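Local coordinates for protein aminotransferase, class IV (Brucella abortus, PDB 4TVI) that probably catalyses the reversible, pyridoxal-phosphate-dependent transfer of the amino group between a branched-chain amino acid (leucine, isoleucine or valine) and 2-oxoglutarate, at residues R49-G52 and Q56-W59; G240-R245 and A304-W309. One frame throughout, in Å; residues are numbered along the deposited sequence.

Interaction 1: residues R49-G52 and Q56-W59; sequences RILG and QATW
Thr-58 reaches back from the first turn of helix 56-60 and gives its hydroxyl proton to the backbone carbonyl of Gly-52. The bond is short, with OG1 of Thr-58 2.6 Å from O of Gly-52. The C=O...O angle is 149°, and the donor sits 17° out of the carbonyl plane. The hydroxyl is turned this way because OG1 lies anti to the carbonyl carbon of Thr-58 (chi1 -62°). CG2 of Thr-58 then lies beside the same acceptor, 3.4 Å from O of Gly-52.

This is the tight part of the contact. Leu-51 adds to it: its CB lies 3.4 Å from OG1 of Thr-58, and the leucine and threonine side chains pass alongside one another, heading opposite ways. Packing is looser toward Ala-57, whose CB is 4.2 Å from CD2 of Leu-51. That looser side does not face solvent. Trp-127 of strand 120-128 touches both Leu-51 and Ala-57.

The contact closes a short connection from strand 49-50 to helix 56-60, and Ser-55 OG bonds to the N of Gly-52 within it. This connection lies at the dimer interface. Arg-49, Leu-51 and Gly-52 pair in an antiparallel ladder with a strand of the second subunit, and Leu-51 packs on Leu-51 of that subunit.

Four residues touch here and all are buried, but one hydrogen bond is the sole polar link between 49-52 and 56-59. It gives the buried Gly-52 carbonyl a partner and supplies the threonine hydroxyl with an acceptor. The two segments are therefore joined by one directional bond, with a modest apolar flank beside it.

Interaction 2: residues G240-R245 and A304-W309; sequences GITRQR and ALYWEW
Arg-245 lays its guanidinium flat on the indole of Trp-309. The group centres are 4.0 Å apart and the planes 14° from parallel, a stack of the guanidinium on the ring face. CZ of Arg-245 comes within 3.3 Å of CZ2 of Trp-309. Further back along the arginine, CD of Arg-245 sits over the six-membered ring of Trp-309 in a CH-pi contact, 3.5 Å from the centroid and almost on the ring normal. Bends at chi2 and chi3 fold the arginine over the indole. Tyr-306 meets the root of the same side chain obliquely, with its CE2 3.6 Å from CG of Arg-245. CG2 of Thr-242 touches CE2 of Tyr-306 more loosely, at 4.0 Å.

The two helical segments cross at 96°, their axes 11.5 Å apart. Helix 241-252 starts at the cofactor phosphate of this class IV aminotransferase. Ile-241 N and Thr-242 OG1 both bond to phosphate oxygens of the modified residue LLP at position 180. Thr-242 thus turns its hydroxyl to the cofactor and its methyl to Tyr-306.

Farther out, Asp-77 makes a salt bridge to NH2 of Arg-245, which would help to hold the guanidinium in place against the indole. Pro-76 packs against both Tyr-306 and Trp-309.

From the N terminus, the chain first reaches interaction 1. It closes a tight loop, with three residues between segments 49-52 and 56-59. The chain then completes the five-stranded sheet and begins the larger mixed sheet before interaction 2. That contact closes a longer loop: 58 residues lie between segments 240-245 and 304-309, on helices 241-252 and 297-310. The rest of the mixed sheet lies within this loop. The two loops neither nest nor cross. The centres of interactions 1 and 2 are about 34 Å apart, on opposite sides of the chain's centre. Interaction 1 joins local elements beside strand 120-128 at the subunit interface. Interaction 2 ties the C-terminal helix to the helix at the cofactor phosphate, within one subunit.

Interaction 1: residues R49-G52 and Q56-W59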
loop_
_atom_site.group_PDB
_atom_site.type_symbol
_atom_site.label_atom_id
_atom_site.label_comp_id
_atom_site.label_asym_id
_atom_site.label_seq_id
_atom_site.Cartn_x
_atom_site.Cartn_y
_atom_site.Cartn_z
ATOM N N ARG A 49 -5.975 -6.662 18.230
ATOM C CA ARG A 49 -5.500 -7.254 16.985
ATOM C C ARG A 49 -6.666 -7.467 16.031
ATOM O O ARG A 49 -7.523 -8.318 16.268
ATOM C CB ARG A 49 -4.774 -8.572 17.268
ATOM C CG ARG A 49 -3.508 -8.395 18.083
ATOM C CD ARG A 49 -2.396 -7.792 17.237
ATOM N NE ARG A 49 -1.770 -6.646 17.893
ATOM C CZ ARG A 49 -0.653 -6.056 17.472
ATOM N NH1 ARG A 49 -0.024 -6.509 16.394
ATOM N NH2 ARG A 49 -0.164 -5.013 18.134
ATOM N N ILE A 50 -6.691 -6.702 14.942
ATOM C CA ILE A 50 -7.862 -6.685 14.067
ATOM C C ILE A 50 -7.642 -7.328 12.693
ATOM O O ILE A 50 -8.601 -7.731 12.044
ATOM C CB ILE A 50 -8.374 -5.240 13.858
ATOM C CG1 ILE A 50 -7.281 -4.359 13.257
ATOM C CG2 ILE A 50 -8.845 -4.650 15.185
ATOM C CD1 ILE A 50 -7.777 -3.010 12.790
ATOM N N LEU A 51 -6.392 -7.424 12.253
ATOM C CA LEU A 51 -6.082 -8.021 10.949
ATOM C C LEU A 51 -5.401 -9.385 11.085
ATOM O O LEU A 51 -4.402 -9.527 11.791
ATOM C CB LEU A 51 -5.199 -7.084 10.119
ATOM C CG LEU A 51 -5.921 -6.243 9.067
ATOM C CD1 LEU A 51 -6.994 -5.377 9.695
ATOM C CD2 LEU A 51 -4.936 -5.388 8.263
ATOM N N GLY A 52 -5.943 -10.384 10.398
ATOM C CA GLY A 52 -5.426 -11.735 10.487
ATOM C C GLY A 52 -4.228 -11.999 9.596
ATOM O O GLY A 52 -3.976 -11.272 8.633
ATOM N N GLN A 56 -7.059 -10.767 3.641
ATOM C CA GLN A 56 -6.667 -10.206 2.353
ATOM C C GLN A 56 -5.968 -8.866 2.554
ATOM O O GLN A 56 -4.941 -8.592 1.940
ATOM C CB GLN A 56 -7.891 -10.041 1.441
ATOM C CG GLN A 56 -7.574 -9.652 -0.007
ATOM C CD GLN A 56 -7.470 -8.148 -0.223
ATOM O OE1 GLN A 56 -7.700 -7.357 0.690
ATOM N NE2 GLN A 56 -7.125 -7.752 -1.440
ATOM N N ALA A 57 -6.528 -8.036 3.430
ATOM C CA ALA A 57 -5.997 -6.697 3.652
ATOM C C ALA A 57 -4.582 -6.729 4.213
ATOM O O ALA A 57 -3.781 -5.829 3.963
ATOM C CB ALA A 57 -6.906 -5.923 4.583
ATOM N N THR A 58 -4.272 -7.773 4.965
ATOM C CA THR A 58 -2.999 -7.837 5.661
ATOM C C THR A 58 -1.810 -7.870 4.693
ATOM O O THR A 58 -0.838 -7.127 4.867
ATOM C CB THR A 58 -2.958 -9.056 6.595
ATOM O OG1 THR A 58 -3.987 -8.923 7.587
ATOM C CG2 THR A 58 -1.607 -9.167 7.283
ATOM N N TRP A 59 -1.879 -8.702 3.659
ATOM C CA TRP A 59 -0.736 -8.811 2.757
ATOM C C TRP A 59 -1.027 -8.350 1.329
ATOM O O TRP A 59 -0.156 -8.444 0.468
ATOM C CB TRP A 59 -0.202 -10.247 2.745
ATOM C CG TRP A 59 -1.193 -11.293 2.327
ATOM C CD1 TRP A 59 -2.307 -11.696 3.015
ATOM C CD2 TRP A 59 -1.128 -12.110 1.153
ATOM N NE1 TRP A 59 -2.951 -12.693 2.324
ATOM C CE2 TRP A 59 -2.245 -12.970 1.182
ATOM C CE3 TRP A 59 -0.235 -12.198 0.080
ATOM C CZ2 TRP A 59 -2.493 -13.903 0.176
ATOM C CZ3 TRP A 59 -0.483 -13.122 -0.918
ATOM C CH2 TRP A 59 -1.603 -13.962 -0.863
#

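Interaction 2: residues G240-R245 and A304-W309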
loop_
_atom_site.group_PDB
_atom_site.type_symbol
_atom_site.label_atom_id
_atom_site.label_comp_id
_atom_site.label_asym_id
_atom_site.label_seq_id
_atom_site.Cartn_x
_atom_site.Cartn_y
_atom_site.Cartn_z
ATOM N N GLY A 240 -7.524 17.991 1.435
ATOM C CA GLY A 240 -7.845 17.803 2.837
ATOM C C GLY A 240 -9.082 18.524 3.315
ATOM O O GLY A 240 -9.444 19.581 2.800
ATOM N N ILE A 241 -9.743 17.930 4.301
ATOM C CA ILE A 241 -10.917 18.534 4.914
ATOM C C ILE A 241 -10.527 19.746 5.758
ATOM O O ILE A 241 -11.239 20.755 5.779
ATOM C CB ILE A 241 -11.672 17.505 5.772
ATOM C CG1 ILE A 241 -12.323 16.462 4.864
ATOM C CG2 ILE A 241 -12.730 18.181 6.635
ATOM C CD1 ILE A 241 -12.899 15.314 5.601
ATOM N N THR A 242 -9.391 19.652 6.445
ATOM C CA THR A 242 -8.893 20.775 7.234
ATOM C C THR A 242 -8.497 21.913 6.300
ATOM O O THR A 242 -8.770 23.080 6.574
ATOM C CB THR A 242 -7.684 20.387 8.100
ATOM O OG1 THR A 242 -7.890 19.084 8.662
ATOM C CG2 THR A 242 -7.484 21.406 9.220
ATOM N N ARG A 243 -7.856 21.544 5.195
ATOM C CA ARG A 243 -7.455 22.480 4.142
ATOM C C ARG A 243 -8.632 23.308 3.639
ATOM O O ARG A 243 -8.559 24.537 3.591
ATOM C CB ARG A 243 -6.824 21.713 2.973
ATOM C CG ARG A 243 -6.606 22.539 1.704
ATOM C CD ARG A 243 -6.337 21.627 0.515
ATOM N NE ARG A 243 -6.056 22.385 -0.696
ATOM C CZ ARG A 243 -6.988 22.888 -1.495
ATOM N NH1 ARG A 243 -8.277 22.702 -1.220
ATOM N NH2 ARG A 243 -6.629 23.581 -2.567
ATOM N N GLN A 244 -9.721 22.631 3.284
ATOM C CA GLN A 244 -10.918 23.297 2.784
ATOM C C GLN A 244 -11.523 24.222 3.836
ATOM O O GLN A 244 -12.003 25.305 3.513
ATOM C CB GLN A 244 -11.961 22.267 2.345
ATOM C CG GLN A 244 -11.522 21.371 1.194
ATOM C CD GLN A 244 -12.486 20.224 0.961
ATOM O OE1 GLN A 244 -13.704 20.393 1.030
ATOM N NE2 GLN A 244 -11.942 19.040 0.705
ATOM N N ARG A 245 -11.504 23.784 5.092
ATOM C CA ARG A 245 -12.066 24.577 6.176
ATOM C C ARG A 245 -11.273 25.865 6.365
ATOM O O ARG A 245 -11.856 26.939 6.520
ATOM C CB ARG A 245 -12.096 23.777 7.482
ATOM C CG ARG A 245 -12.737 24.536 8.650
ATOM C CD ARG A 245 -14.186 24.909 8.330
ATOM N NE ARG A 245 -15.000 23.722 8.094
ATOM C CZ ARG A 245 -16.266 23.739 7.690
ATOM N NH1 ARG A 245 -16.883 24.895 7.466
ATOM N NH2 ARG A 245 -16.916 22.595 7.511
ATOM N N ALA A 304 -6.141 30.872 14.393
ATOM C CA ALA A 304 -7.097 31.546 15.269
ATOM C C ALA A 304 -8.510 31.423 14.712
ATOM O O ALA A 304 -9.458 31.143 15.446
ATOM C CB ALA A 304 -6.721 33.013 15.449
ATOM N N LEU A 305 -8.634 31.623 13.403
ATOM C CA LEU A 305 -9.920 31.533 12.724
ATOM C C LEU A 305 -10.502 30.131 12.816
ATOM O O LEU A 305 -11.710 29.963 12.970
ATOM C CB LEU A 305 -9.778 31.936 11.256
ATOM C CG LEU A 305 -9.528 33.419 10.987
ATOM C CD1 LEU A 305 -9.168 33.647 9.519
ATOM C CD2 LEU A 305 -10.750 34.235 11.387
ATOM N N TYR A 306 -9.639 29.122 12.726
ATOM C CA TYR A 306 -10.102 27.748 12.816
ATOM C C TYR A 306 -10.682 27.484 14.202
ATOM O O TYR A 306 -11.762 26.910 14.331
ATOM C CB TYR A 306 -8.978 26.755 12.517
ATOM C CG TYR A 306 -9.488 25.338 12.412
ATOM C CD1 TYR A 306 -9.634 24.547 13.547
ATOM C CD2 TYR A 306 -9.862 24.802 11.184
ATOM C CE1 TYR A 306 -10.119 23.256 13.462
ATOM C CE2 TYR A 306 -10.350 23.506 11.089
ATOM C CZ TYR A 306 -10.476 22.740 12.237
ATOM O OH TYR A 306 -10.962 21.453 12.160
ATOM N N TRP A 307 -9.954 27.900 15.233
ATOM C CA TRP A 307 -10.383 27.688 16.615
ATOM C C TRP A 307 -11.686 28.423 16.930
ATOM O O TRP A 307 -12.528 27.896 17.658
ATOM C CB TRP A 307 -9.284 28.124 17.582
ATOM C CG TRP A 307 -8.553 26.976 18.200
ATOM C CD1 TRP A 307 -8.604 26.572 19.504
ATOM C CD2 TRP A 307 -7.673 26.067 17.532
ATOM N NE1 TRP A 307 -7.801 25.475 19.692
ATOM C CE2 TRP A 307 -7.219 25.142 18.495
ATOM C CE3 TRP A 307 -7.219 25.947 16.215
ATOM C CZ2 TRP A 307 -6.333 24.112 18.182
ATOM C CZ3 TRP A 307 -6.340 24.918 15.905
ATOM C CH2 TRP A 307 -5.907 24.016 16.885
ATOM N N GLU A 308 -11.862 29.623 16.372
ATOM C CA GLU A 308 -13.103 30.367 16.578
ATOM C C GLU A 308 -14.284 29.595 16.034
ATOM O O GLU A 308 -15.280 29.395 16.727
ATOM C CB GLU A 308 -13.088 31.738 15.900
ATOM C CG GLU A 308 -14.497 32.364 15.889
ATOM C CD GLU A 308 -14.612 33.613 15.035
ATOM O OE1 GLU A 308 -13.921 33.694 13.994
ATOM O OE2 GLU A 308 -15.403 34.513 15.390
ATOM N N TRP A 309 -14.165 29.169 14.780
ATOM C CA TRP A 309 -15.232 28.420 14.137
ATOM C C TRP A 309 -15.500 27.102 14.854
ATOM O O TRP A 309 -16.652 26.705 15.032
ATOM C CB TRP A 309 -14.896 28.157 12.667
ATOM C CG TRP A 309 -15.770 27.113 12.071
ATOM C CD1 TRP A 309 -17.044 27.276 11.606
ATOM C CD2 TRP A 309 -15.446 25.734 11.879
ATOM N NE1 TRP A 309 -17.533 26.083 11.140
ATOM C CE2 TRP A 309 -16.570 25.119 11.292
ATOM C CE3 TRP A 309 -14.314 24.956 12.148
ATOM C CZ2 TRP A 309 -16.594 23.762 10.968
ATOM C CZ3 TRP A 309 -14.340 23.614 11.826
ATOM C CH2 TRP A 309 -15.474 23.029 11.247
#